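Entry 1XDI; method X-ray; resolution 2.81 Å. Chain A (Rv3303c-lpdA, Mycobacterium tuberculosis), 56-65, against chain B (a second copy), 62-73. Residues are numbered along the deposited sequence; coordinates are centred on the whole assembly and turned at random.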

# COMPACT_ATOMS: atom_id res chain seq x y z
N ALA A 56 -30.32 19.89 14.40
CA ALA A 56 -29.90 20.80 13.33
C ALA A 56 -30.71 22.07 13.34
O ALA A 56 -30.21 23.15 13.01
CB ALA A 56 -30.03 20.13 11.97
N SER A 57 -31.99 21.93 13.68
CA SER A 57 -32.90 23.08 13.76
C SER A 57 -32.48 23.92 14.93
O SER A 57 -32.46 25.12 14.83
CB SER A 57 -34.35 22.63 13.99
OG SER A 57 -34.85 21.97 12.85
N THR A 58 -32.17 23.26 16.04
CA THR A 58 -31.73 23.91 17.27
C THR A 58 -30.54 24.78 16.93
O THR A 58 -30.37 25.89 17.40
CB THR A 58 -31.29 22.86 18.29
OG1 THR A 58 -32.43 22.20 18.85
CG2 THR A 58 -30.55 23.49 19.38
N GLY A 59 -29.69 24.23 16.08
CA GLY A 59 -28.50 24.93 15.68
C GLY A 59 -28.71 26.37 15.26
O GLY A 59 -27.97 27.25 15.68
N LEU A 60 -29.69 26.59 14.40
CA LEU A 60 -29.99 27.94 13.95
C LEU A 60 -29.99 28.91 15.17
O LEU A 60 -29.30 29.96 15.16
CB LEU A 60 -31.37 27.98 13.24
CG LEU A 60 -31.52 28.05 11.71
CD1 LEU A 60 -32.52 29.15 11.42
CD2 LEU A 60 -30.20 28.36 10.97
N ARG A 61 -30.72 28.60 16.22
CA ARG A 61 -30.70 29.54 17.32
C ARG A 61 -29.28 29.86 17.80
O ARG A 61 -28.96 31.03 18.05
CB ARG A 61 -31.53 29.03 18.47
CG ARG A 61 -31.56 29.98 19.58
CD ARG A 61 -32.45 29.43 20.56
NE ARG A 61 -33.05 30.53 21.28
CZ ARG A 61 -32.78 30.87 22.54
NH1 ARG A 61 -31.88 30.18 23.26
NH2 ARG A 61 -33.41 31.89 23.07
N THR A 62 -28.46 28.82 17.95
CA THR A 62 -27.07 28.95 18.39
C THR A 62 -26.55 30.14 17.62
O THR A 62 -26.34 31.21 18.19
CB THR A 62 -26.20 27.68 18.03
OG1 THR A 62 -26.44 26.60 18.95
CG2 THR A 62 -24.73 28.02 18.06
N GLU A 63 -26.38 29.95 16.31
CA GLU A 63 -25.91 31.01 15.42
C GLU A 63 -26.72 32.29 15.65
O GLU A 63 -26.40 33.08 16.53
CB GLU A 63 -26.03 30.53 13.98
CG GLU A 63 -25.13 29.34 13.72
CD GLU A 63 -25.07 28.91 12.26
OE1 GLU A 63 -24.79 29.78 11.39
OE2 GLU A 63 -25.28 27.68 12.00
N LEU A 64 -27.80 32.47 14.90
CA LEU A 64 -28.68 33.65 15.01
C LEU A 64 -28.20 34.70 16.00
O LEU A 64 -27.54 35.67 15.62
CB LEU A 64 -30.13 33.22 15.39
CG LEU A 64 -31.38 34.13 15.20
CD1 LEU A 64 -31.42 34.71 13.80
CD2 LEU A 64 -32.63 33.33 15.38
N ARG A 65 -28.48 34.53 17.27
CA ARG A 65 -28.06 35.55 18.22
C ARG A 65 -26.56 35.77 18.42
O ARG A 65 -26.11 36.28 19.43
CB ARG A 65 -28.76 35.29 19.54
CG ARG A 65 -30.26 35.41 19.38
CD ARG A 65 -30.96 34.66 20.47
NE ARG A 65 -32.37 34.99 20.42
CZ ARG A 65 -33.18 34.83 21.44
NH1 ARG A 65 -32.69 34.33 22.57
NH2 ARG A 65 -34.46 35.17 21.34
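Chain B (62-73) TELRRAPHLGFH

Chain A is helical through most of its stretch, continuing a helix that begins earlier in the chain. Chain B enters as the last turn of a helix, from Thr B62, and then leaves the regular helical pattern. Ala B67 to His B69 keep helical phi/psi without the regular bonds. The turn is held by Ala B67 O, which accepts Phe B72 N at 3.2 Å and, weakly, Leu B70 N at 2.7 Å. Gly B71 has a positive phi of 96°, where a CB would jam against the carbonyl oxygen of Leu B70. From there the chain reverses its course along the chain A helix, and the CA-to-CB bond of Phe B72 points toward it.

The two stretches run in opposite senses through the first part of the contact. Leu B64 CA lies 7.1 Å from Leu A64 CA. Ala B67 CA lies 7.3 Å from Leu A60 CA. Leu B70 CA lies 6.5 Å from Ser A57 CA. Phe B72 then breaks this order, with its CA 7.9 Å from the CA of Arg A61.

Leu A60 points toward chain B and is the most covered residue. Its CD1 lies 3.6 Å from Ala B67 CB and 3.6 Å from Leu B70 CD1. Its CB is 4.0 Å from Phe B72 CE1. The Phe B72 ring lies obliquely on the helix. Its CE1 is 3.5 Å from Ser A57 O, and its CE2 is 3.9 Å from Arg A61 CB. Further along, Leu A64 CD1 meets Leu B64 CD2 at 3.7 Å.

No hydrogen bond crosses between the stretches. Most of the contact is packing of apolar side chains, with Leu A60 and Phe B72 covered most. Glu A63 OE1 lies 2.7 Å from Glu B63 OE1. These are like charges and both atoms are acceptors, so as modelled the approach is unfavourable and is not a hydrogen bond. Together the stretches bury 505 Å².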

# COMPACT_ATOMS: atom_id res chain seq x y z
N THR B 62 -27.94 34.88 4.67
CA THR B 62 -28.60 33.79 4.00
C THR B 62 -29.46 33.05 5.04
O THR B 62 -30.68 32.99 4.90
CB THR B 62 -27.52 32.83 3.31
OG1 THR B 62 -27.48 33.08 1.89
CG2 THR B 62 -27.78 31.32 3.62
N GLU B 63 -28.82 32.54 6.09
CA GLU B 63 -29.52 31.82 7.13
C GLU B 63 -30.52 32.60 7.95
O GLU B 63 -31.29 32.02 8.68
CB GLU B 63 -28.54 31.16 8.04
CG GLU B 63 -28.24 29.76 7.64
CD GLU B 63 -26.91 29.36 8.19
OE1 GLU B 63 -26.66 29.67 9.38
OE2 GLU B 63 -26.11 28.73 7.44
N LEU B 64 -30.50 33.92 7.85
CA LEU B 64 -31.48 34.72 8.56
C LEU B 64 -32.77 34.68 7.74
O LEU B 64 -33.82 34.30 8.24
CB LEU B 64 -31.01 36.17 8.70
CG LEU B 64 -30.19 36.60 9.93
CD1 LEU B 64 -29.17 37.65 9.53
CD2 LEU B 64 -31.12 37.14 10.99
N ARG B 65 -32.67 35.03 6.46
CA ARG B 65 -33.85 35.03 5.60
C ARG B 65 -34.40 33.64 5.55
O ARG B 65 -35.49 33.42 5.03
CB ARG B 65 -33.51 35.52 4.19
CG ARG B 65 -33.37 34.44 3.12
CD ARG B 65 -32.90 35.07 1.80
NE ARG B 65 -31.76 34.34 1.24
CZ ARG B 65 -30.54 34.85 1.03
NH1 ARG B 65 -30.24 36.12 1.34
NH2 ARG B 65 -29.58 34.06 0.54
N ARG B 66 -33.65 32.69 6.11
CA ARG B 66 -34.06 31.30 6.13
C ARG B 66 -34.63 30.75 7.46
O ARG B 66 -35.12 29.61 7.52
CB ARG B 66 -32.89 30.46 5.70
CG ARG B 66 -33.31 29.06 5.47
CD ARG B 66 -32.32 28.09 5.98
NE ARG B 66 -31.19 28.00 5.09
CZ ARG B 66 -30.36 26.97 5.07
NH1 ARG B 66 -30.57 25.95 5.92
NH2 ARG B 66 -29.35 26.97 4.20
N ALA B 67 -34.59 31.55 8.52
CA ALA B 67 -35.08 31.09 9.82
C ALA B 67 -36.59 30.89 10.00
O ALA B 67 -37.01 29.92 10.63
CB ALA B 67 -34.56 32.01 10.89
N PRO B 68 -37.44 31.79 9.48
CA PRO B 68 -38.88 31.61 9.66
C PRO B 68 -39.43 30.24 9.34
O PRO B 68 -40.26 29.73 10.09
CB PRO B 68 -39.49 32.69 8.78
CG PRO B 68 -38.47 33.77 8.86
CD PRO B 68 -37.16 33.02 8.71
N HIS B 69 -39.01 29.62 8.25
CA HIS B 69 -39.57 28.30 7.99
C HIS B 69 -38.91 27.25 8.89
O HIS B 69 -39.46 26.17 9.15
CB HIS B 69 -39.49 27.96 6.50
CG HIS B 69 -38.13 27.54 6.01
ND1 HIS B 69 -37.05 28.39 5.96
CD2 HIS B 69 -37.71 26.37 5.47
CE1 HIS B 69 -36.02 27.77 5.41
NE2 HIS B 69 -36.40 26.54 5.10
N LEU B 70 -37.74 27.58 9.41
CA LEU B 70 -37.04 26.67 10.31
C LEU B 70 -37.60 26.76 11.73
O LEU B 70 -37.05 26.20 12.69
CB LEU B 70 -35.53 26.93 10.26
CG LEU B 70 -34.89 26.25 9.06
CD1 LEU B 70 -33.49 26.74 8.86
CD2 LEU B 70 -34.93 24.76 9.30
N GLY B 71 -38.72 27.48 11.85
CA GLY B 71 -39.40 27.62 13.11
C GLY B 71 -39.12 28.84 13.96
O GLY B 71 -39.76 28.99 15.00
N PHE B 72 -38.19 29.70 13.56
CA PHE B 72 -37.86 30.89 14.35
C PHE B 72 -38.28 32.20 13.70
O PHE B 72 -37.66 32.68 12.74
CB PHE B 72 -36.37 30.96 14.64
CG PHE B 72 -35.80 29.70 15.18
CD1 PHE B 72 -35.52 28.65 14.32
CD2 PHE B 72 -35.57 29.55 16.54
CE1 PHE B 72 -35.01 27.45 14.83
CE2 PHE B 72 -35.07 28.37 17.05
CZ PHE B 72 -34.79 27.31 16.20
N HIS B 73 -39.32 32.79 14.27
CA HIS B 73 -39.90 34.04 13.79
C HIS B 73 -39.31 35.25 14.51
O HIS B 73 -38.34 35.85 14.03
CB HIS B 73 -41.39 33.92 13.99
CG HIS B 73 -41.92 32.64 13.45
ND1 HIS B 73 -42.00 32.38 12.10
CD2 HIS B 73 -42.34 31.50 14.06
CE1 HIS B 73 -42.44 31.15 11.90
NE2 HIS B 73 -42.65 30.60 13.08